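Local coordinates for putative uncharacterized protein tcp24 (Actinoplanes teichomyceticus, PDB 4Q38), which transfers long aliphatic acyl chains from acyl-CoA to the amino sugar of teicoplanin-type glycopeptide antibiotics, and binds coenzyme A in a GNAT-like domain, at residues Y189-L198 with Y224-F235. Sequence-based numbering, arbitrary orientation.
Sequences YRLGRLQFSL and YDESLHRARPFF
Gly192 and Ser227 mark the close end of this contact, their CA atoms 5.5 Å apart where the hairpin 189-198 turns over helix 224-235. Strand 194-198 runs along the helix at 26°, the axes 8.7 Å apart; strand 189-191 leads into the turn, and 194-198 comes back antiparallel to it. Ser227 OG pins the turn by giving a 2.6 Å hydrogen bond to Leu191 O and taking a nearly straight one from Leu194 N, so one buried hydroxyl holds both sides of the hairpin turn to the helix. Arg230 bends at its third torsion (60°) and lays a guanidinium face over the Leu191-Gly192 peptide. This is a helix packed on the edge hairpin of the mixed sheet in the GNAT-like domain; from the turn, Arg193 reaches coenzyme A, its guanidinium also bound to Gly217 O and Pro213 O. Farther along, Ala231 CB sits over the centre of the Phe196 ring, a CH-pi contact 3.8 Å from the centroid. Leu191 CD2 does likewise to Phe234, whose CE2 lies 3.6 Å from Tyr189 CG, the two ring planes at 51°. Phe235 lies against the helix-facing side of the hairpin, its CE2 3.5 Å from Phe196 CB and its CD1 3.6 Å from Leu198 CD2.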
ATOM      1  N   TYR A 189       6.477  -0.726   8.633  1.00 21.77           N
ATOM      2  CA  TYR A 189       6.643   0.463   9.493  1.00 22.02           C
ATOM      3  C   TYR A 189       7.261   1.626   8.745  1.00 22.10           C
ATOM      4  O   TYR A 189       8.267   1.468   8.056  1.00 22.44           O
ATOM      5  CB  TYR A 189       7.466   0.126  10.763  1.00 21.20           C
ATOM      6  CG  TYR A 189       6.710  -0.859  11.595  1.00 21.77           C
ATOM      7  CD1 TYR A 189       5.716  -0.429  12.477  1.00 21.22           C
ATOM      8  CD2 TYR A 189       6.918  -2.239  11.441  1.00 22.25           C
ATOM      9  CE1 TYR A 189       4.970  -1.330  13.209  1.00 21.55           C
ATOM     10  CE2 TYR A 189       6.166  -3.150  12.164  1.00 21.74           C
ATOM     11  CZ  TYR A 189       5.193  -2.689  13.040  1.00 22.27           C
ATOM     12  OH  TYR A 189       4.428  -3.577  13.761  1.00 23.33           O
ATOM     13  N   ARG A 190       6.651   2.799   8.882  1.00 22.36           N
ATOM     14  CA  ARG A 190       7.250   4.011   8.337  1.00 22.14           C
ATOM     15  C   ARG A 190       8.230   4.573   9.365  1.00 21.83           C
ATOM     16  O   ARG A 190       7.859   4.880  10.506  1.00 21.84           O
ATOM     17  CB  ARG A 190       6.187   5.052   7.947  1.00 22.44           C
ATOM     18  CG  ARG A 190       6.809   6.294   7.306  1.00 22.75           C
ATOM     19  CD  ARG A 190       5.806   7.263   6.701  1.00 22.07           C
ATOM     20  NE  ARG A 190       6.539   8.315   5.998  1.00 23.44           N
ATOM     21  CZ  ARG A 190       6.053   9.064   5.013  1.00 23.59           C
ATOM     22  NH1 ARG A 190       4.801   8.901   4.584  1.00 22.92           N
ATOM     23  NH2 ARG A 190       6.837   9.969   4.443  1.00 23.94           N
ATOM     24  N   LEU A 191       9.479   4.693   8.944  1.00 21.45           N
ATOM     25  CA  LEU A 191      10.546   5.151   9.812  1.00 22.64           C
ATOM     26  C   LEU A 191      11.164   6.412   9.209  1.00 23.43           C
ATOM     27  O   LEU A 191      12.296   6.410   8.713  1.00 23.60           O
ATOM     28  CB  LEU A 191      11.583   4.028   9.991  1.00 21.86           C
ATOM     29  CG  LEU A 191      11.095   2.671  10.539  1.00 21.31           C
ATOM     30  CD1 LEU A 191      12.287   1.726  10.683  1.00 21.90           C
ATOM     31  CD2 LEU A 191      10.362   2.760  11.878  1.00 20.81           C
ATOM     32  N   GLY A 192      10.400   7.498   9.239  1.00 25.18           N
ATOM     33  CA  GLY A 192      10.835   8.741   8.585  1.00 23.76           C
ATOM     34  C   GLY A 192      10.361   8.747   7.149  1.00 23.26           C
ATOM     35  O   GLY A 192       9.186   8.465   6.895  1.00 23.05           O
ATOM     36  N   ARG A 193      11.256   9.073   6.209  1.00 22.16           N
ATOM     37  CA  ARG A 193      10.866   9.205   4.795  1.00 22.23           C
ATOM     38  C   ARG A 193      10.546   7.844   4.158  1.00 21.83           C
ATOM     39  O   ARG A 193       9.691   7.752   3.276  1.00 21.01           O
ATOM     40  CB  ARG A 193      11.957   9.937   3.986  1.00 21.95           C
ATOM     41  CG  ARG A 193      11.561  10.302   2.550  1.00 21.45           C
ATOM     42  CD  ARG A 193      10.344  11.218   2.563  1.00 21.87           C
ATOM     43  NE  ARG A 193       9.701  11.407   1.256  1.00 22.96           N
ATOM     44  CZ  ARG A 193       8.861  10.554   0.672  1.00 23.58           C
ATOM     45  NH1 ARG A 193       8.571   9.375   1.237  1.00 22.99           N
ATOM     46  NH2 ARG A 193       8.320  10.871  -0.497  1.00 23.33           N
ATOM     47  N   LEU A 194      11.238   6.799   4.609  1.00 21.45           N
ATOM     48  CA  LEU A 194      11.067   5.455   4.036  1.00 21.34           C
ATOM     49  C   LEU A 194      10.256   4.536   4.936  1.00 21.77           C
ATOM     50  O   LEU A 194      10.209   4.728   6.151  1.00 22.80           O
ATOM     51  CB  LEU A 194      12.431   4.806   3.831  1.00 21.93           C
ATOM     52  CG  LEU A 194      13.497   5.586   3.073  1.00 22.02           C
ATOM     53  CD1 LEU A 194      14.761   4.751   3.098  1.00 23.35           C
ATOM     54  CD2 LEU A 194      13.019   5.859   1.650  1.00 22.81           C
ATOM     55  N   GLN A 195       9.647   3.524   4.317  1.00 21.77           N
ATOM     56  CA  GLN A 195       9.024   2.415   5.018  1.00 21.16           C
ATOM     57  C   GLN A 195       9.872   1.160   4.881  1.00 20.75           C
ATOM     58  O   GLN A 195      10.597   0.992   3.895  1.00 20.24           O
ATOM     59  CB  GLN A 195       7.670   2.090   4.397  1.00 21.41           C
ATOM     60  CG  GLN A 195       6.613   3.170   4.516  1.00 21.83           C
ATOM     61  CD  GLN A 195       5.570   3.006   3.436  1.00 22.52           C
ATOM     62  OE1 GLN A 195       5.903   2.612   2.317  1.00 22.83           O
ATOM     63  NE2 GLN A 195       4.307   3.291   3.760  1.00 21.57           N
ATOM     64  N   PHE A 196       9.756   0.280   5.870  1.00 20.39           N
ATOM     65  CA  PHE A 196      10.437  -1.020   5.854  1.00 20.80           C
ATOM     66  C   PHE A 196       9.462  -2.123   6.212  1.00 20.48           C
ATOM     67  O   PHE A 196       8.723  -2.008   7.185  1.00 19.53           O
ATOM     68  CB  PHE A 196      11.615  -1.036   6.847  1.00 20.08           C
ATOM     69  CG  PHE A 196      12.702  -0.058   6.506  1.00 21.04           C
ATOM     70  CD1 PHE A 196      13.721  -0.406   5.632  1.00 20.65           C
ATOM     71  CD2 PHE A 196      12.686   1.234   7.033  1.00 21.41           C
ATOM     72  CE1 PHE A 196      14.717   0.509   5.287  1.00 21.34           C
ATOM     73  CE2 PHE A 196      13.681   2.149   6.702  1.00 21.21           C
ATOM     74  CZ  PHE A 196      14.691   1.792   5.819  1.00 21.12           C
ATOM     75  N   SER A 197       9.476  -3.193   5.421  1.00 20.84           N
ATOM     76  CA  SER A 197       8.654  -4.367   5.706  1.00 21.79           C
ATOM     77  C   SER A 197       9.506  -5.571   6.121  1.00 21.76           C
ATOM     78  O   SER A 197      10.586  -5.795   5.574  1.00 22.51           O
ATOM     79  CB  SER A 197       7.833  -4.755   4.477  1.00 20.88           C
ATOM     80  OG  SER A 197       8.700  -4.931   3.371  1.00 22.31           O
ATOM     81  N   LEU A 198       9.003  -6.340   7.079  1.00 21.68           N
ATOM     82  CA  LEU A 198       9.569  -7.651   7.394  1.00 23.36           C
ATOM     83  C   LEU A 198       9.401  -8.515   6.154  1.00 22.57           C
ATOM     84  O   LEU A 198       8.314  -8.616   5.603  1.00 23.37           O
ATOM     85  CB  LEU A 198       8.830  -8.294   8.561  1.00 23.47           C
ATOM     86  CG  LEU A 198       8.885  -7.605   9.924  1.00 24.67           C
ATOM     87  CD1 LEU A 198       7.771  -8.134  10.815  1.00 25.69           C
ATOM     88  CD2 LEU A 198      10.237  -7.849  10.568  1.00 24.10           C
ATOM     89  N   TYR A 224      16.619  10.193   3.489  1.00 23.87           N
ATOM     90  CA  TYR A 224      16.876   8.791   3.123  1.00 24.49           C
ATOM     91  C   TYR A 224      17.886   8.140   4.093  1.00 24.89           C
ATOM     92  O   TYR A 224      17.652   7.025   4.593  1.00 24.06           O
ATOM     93  CB  TYR A 224      17.368   8.724   1.673  1.00 25.04           C
ATOM     94  CG  TYR A 224      17.971   7.393   1.231  1.00 26.91           C
ATOM     95  CD1 TYR A 224      17.185   6.392   0.663  1.00 28.03           C
ATOM     96  CD2 TYR A 224      19.337   7.161   1.346  1.00 27.89           C
ATOM     97  CE1 TYR A 224      17.749   5.184   0.248  1.00 29.14           C
ATOM     98  CE2 TYR A 224      19.906   5.965   0.936  1.00 30.73           C
ATOM     99  CZ  TYR A 224      19.113   4.978   0.390  1.00 30.41           C
ATOM    100  OH  TYR A 224      19.715   3.793  -0.010  1.00 31.49           O
ATOM    101  N   ASP A 225      18.985   8.845   4.361  1.00 24.60           N
ATOM    102  CA  ASP A 225      20.045   8.323   5.221  0.50 26.27           C
ATOM    103  C   ASP A 225      19.581   8.121   6.662  1.00 25.56           C
ATOM    104  O   ASP A 225      19.957   7.136   7.302  1.00 24.95           O
ATOM    105  CB  ASP A 225      21.279   9.227   5.165  0.50 27.51           C
ATOM    106  CG  ASP A 225      22.074   9.043   3.888  0.50 28.99           C
ATOM    107  OD1 ASP A 225      22.101   7.915   3.341  0.50 29.83           O
ATOM    108  OD2 ASP A 225      22.687  10.027   3.431  0.50 30.96           O
ATOM    109  N   GLU A 226      18.765   9.057   7.164  1.00 24.97           N
ATOM    110  CA  GLU A 226      18.188   8.943   8.500  0.50 24.54           C
ATOM    111  C   GLU A 226      17.312   7.707   8.605  1.00 24.47           C
ATOM    112  O   GLU A 226      17.400   6.954   9.571  1.00 23.42           O
ATOM    113  CB  GLU A 226      17.380  10.199   8.868  0.50 24.17           C
ATOM    114  CG  GLU A 226      18.248  11.328   9.373  0.50 23.74           C
ATOM    115  CD  GLU A 226      19.074  10.912  10.566  0.50 24.21           C
ATOM    116  OE1 GLU A 226      18.477  10.536  11.607  0.50 23.92           O
ATOM    117  OE2 GLU A 226      20.316  10.953  10.460  0.50 23.55           O
ATOM    118  N   SER A 227      16.467   7.494   7.600  1.00 24.47           N
ATOM    119  CA  SER A 227      15.619   6.310   7.579  1.00 24.67           C
ATOM    120  C   SER A 227      16.439   5.028   7.582  1.00 24.09           C
ATOM    121  O   SER A 227      16.147   4.126   8.357  1.00 23.53           O
ATOM    122  CB  SER A 227      14.709   6.299   6.359  1.00 24.10           C
ATOM    123  OG  SER A 227      13.554   7.062   6.566  1.00 25.47           O
ATOM    124  N   LEU A 228      17.441   4.943   6.705  1.00 24.43           N
ATOM    125  CA  LEU A 228      18.330   3.772   6.691  1.00 26.78           C
ATOM    126  C   LEU A 228      18.980   3.483   8.034  1.00 26.36           C
ATOM    127  O   LEU A 228      19.095   2.322   8.424  1.00 25.67           O
ATOM    128  CB  LEU A 228      19.415   3.889   5.623  1.00 28.33           C
ATOM    129  CG  LEU A 228      19.128   3.294   4.253  1.00 31.70           C
ATOM    130  CD1 LEU A 228      20.387   3.505   3.436  1.00 33.38           C
ATOM    131  CD2 LEU A 228      18.802   1.802   4.336  1.00 31.30           C
ATOM    132  N   HIS A 229      19.410   4.531   8.740  1.00 25.16           N
ATOM    133  CA  HIS A 229      19.979   4.367  10.080  1.00 25.33           C
ATOM    134  C   HIS A 229      18.993   3.896  11.115  1.00 24.64           C
ATOM    135  O   HIS A 229      19.380   3.314  12.123  1.00 23.20           O
ATOM    136  CB  HIS A 229      20.673   5.655  10.536  1.00 28.40           C
ATOM    137  CG  HIS A 229      22.039   5.833   9.926  1.00 30.98           C
ATOM    138  ND1 HIS A 229      22.214   6.199   8.643  1.00 33.83           N
ATOM    139  CD2 HIS A 229      23.307   5.624  10.451  1.00 32.46           C
ATOM    140  CE1 HIS A 229      23.534   6.245   8.365  1.00 33.92           C
ATOM    141  NE2 HIS A 229      24.199   5.897   9.474  1.00 34.45           N
ATOM    142  N   ARG A 230      17.707   4.145  10.889  1.00 23.41           N
ATOM    143  CA  ARG A 230      16.690   3.732  11.855  1.00 24.41           C
ATOM    144  C   ARG A 230      16.326   2.240  11.738  1.00 24.27           C
ATOM    145  O   ARG A 230      15.828   1.640  12.687  1.00 23.96           O
ATOM    146  CB  ARG A 230      15.435   4.593  11.680  1.00 25.62           C
ATOM    147  CG  ARG A 230      15.625   6.023  12.194  1.00 26.29           C
ATOM    148  CD  ARG A 230      14.416   6.910  11.927  1.00 25.97           C
ATOM    149  NE  ARG A 230      13.216   6.390  12.583  1.00 26.22           N
ATOM    150  CZ  ARG A 230      12.042   7.018  12.637  1.00 26.59           C
ATOM    151  NH1 ARG A 230      11.899   8.228  12.095  1.00 26.06           N
ATOM    152  NH2 ARG A 230      11.019   6.441  13.264  1.00 25.44           N
ATOM    153  N   ALA A 231      16.590   1.653  10.578  1.00 23.24           N
ATOM    154  CA  ALA A 231      16.026   0.350  10.247  1.00 24.56           C
ATOM    155  C   ALA A 231      16.502  -0.758  11.190  1.00 24.75           C
ATOM    156  O   ALA A 231      15.688  -1.365  11.876  1.00 25.20           O
ATOM    157  CB  ALA A 231      16.299   0.002   8.788  1.00 23.10           C
ATOM    158  N   ARG A 232      17.810  -1.003  11.252  1.00 25.58           N
ATOM    159  CA  ARG A 232      18.311  -2.099  12.073  1.00 27.10           C
ATOM    160  C   ARG A 232      17.980  -1.939  13.568  1.00 25.74           C
ATOM    161  O   ARG A 232      17.497  -2.890  14.192  1.00 24.04           O
ATOM    162  CB  ARG A 232      19.801  -2.350  11.825  1.00 31.43           C
ATOM    163  CG  ARG A 232      20.147  -3.825  11.737  1.00 37.99           C
ATOM    164  CD  ARG A 232      21.371  -4.066  10.870  1.00 42.11           C
ATOM    165  NE  ARG A 232      22.534  -3.328  11.359  1.00 46.66           N
ATOM    166  CZ  ARG A 232      23.556  -3.865  12.022  1.00 51.19           C
ATOM    167  NH1 ARG A 232      23.585  -5.168  12.284  1.00 48.28           N
ATOM    168  NH2 ARG A 232      24.560  -3.089  12.416  1.00 52.27           N
ATOM    169  N   PRO A 233      18.212  -0.738  14.149  1.00 24.73           N
ATOM    170  CA  PRO A 233      17.847  -0.581  15.568  1.00 24.75           C
ATOM    171  C   PRO A 233      16.358  -0.826  15.832  1.00 24.24           C
ATOM    172  O   PRO A 233      15.994  -1.433  16.847  1.00 23.35           O
ATOM    173  CB  PRO A 233      18.176   0.889  15.866  1.00 25.23           C
ATOM    174  CG  PRO A 233      19.179   1.274  14.844  1.00 26.16           C
ATOM    175  CD  PRO A 233      18.903   0.450  13.616  1.00 24.71           C
ATOM    176  N   PHE A 234      15.500  -0.352  14.929  1.00 23.02           N
ATOM    177  CA  PHE A 234      14.075  -0.541  15.109  1.00 22.17           C
ATOM    178  C   PHE A 234      13.706  -2.029  15.105  1.00 22.00           C
ATOM    179  O   PHE A 234      13.063  -2.516  16.029  1.00 21.62           O
ATOM    180  CB  PHE A 234      13.277   0.170  14.015  1.00 23.09           C
ATOM    181  CG  PHE A 234      11.786   0.052  14.194  1.00 23.51           C
ATOM    182  CD1 PHE A 234      11.110   0.885  15.081  1.00 24.13           C
ATOM    183  CD2 PHE A 234      11.061  -0.898  13.486  1.00 24.06           C
ATOM    184  CE1 PHE A 234       9.729   0.782  15.249  1.00 24.01           C
ATOM    185  CE2 PHE A 234       9.686  -1.019  13.651  1.00 24.43           C
ATOM    186  CZ  PHE A 234       9.018  -0.171  14.529  1.00 25.54           C
ATOM    187  N   PHE A 235      14.113  -2.737  14.059  1.00 22.06           N
ATOM    188  CA  PHE A 235      13.727  -4.147  13.943  1.00 22.77           C
ATOM    189  C   PHE A 235      14.442  -5.078  14.926  1.00 24.47           C
ATOM    190  O   PHE A 235      13.837  -6.039  15.426  1.00 24.82           O
ATOM    191  CB  PHE A 235      13.805  -4.611  12.489  1.00 21.49           C
ATOM    192  CG  PHE A 235      12.724  -4.005  11.621  1.00 22.10           C
ATOM    193  CD1 PHE A 235      11.453  -4.574  11.569  1.00 21.04           C
ATOM    194  CD2 PHE A 235      12.962  -2.831  10.904  1.00 21.60           C
ATOM    195  CE1 PHE A 235      10.445  -4.008  10.794  1.00 21.05           C
ATOM    196  CE2 PHE A 235      11.960  -2.257  10.125  1.00 20.98           C
ATOM    197  CZ  PHE A 235      10.703  -2.852  10.064  1.00 21.97           C
TER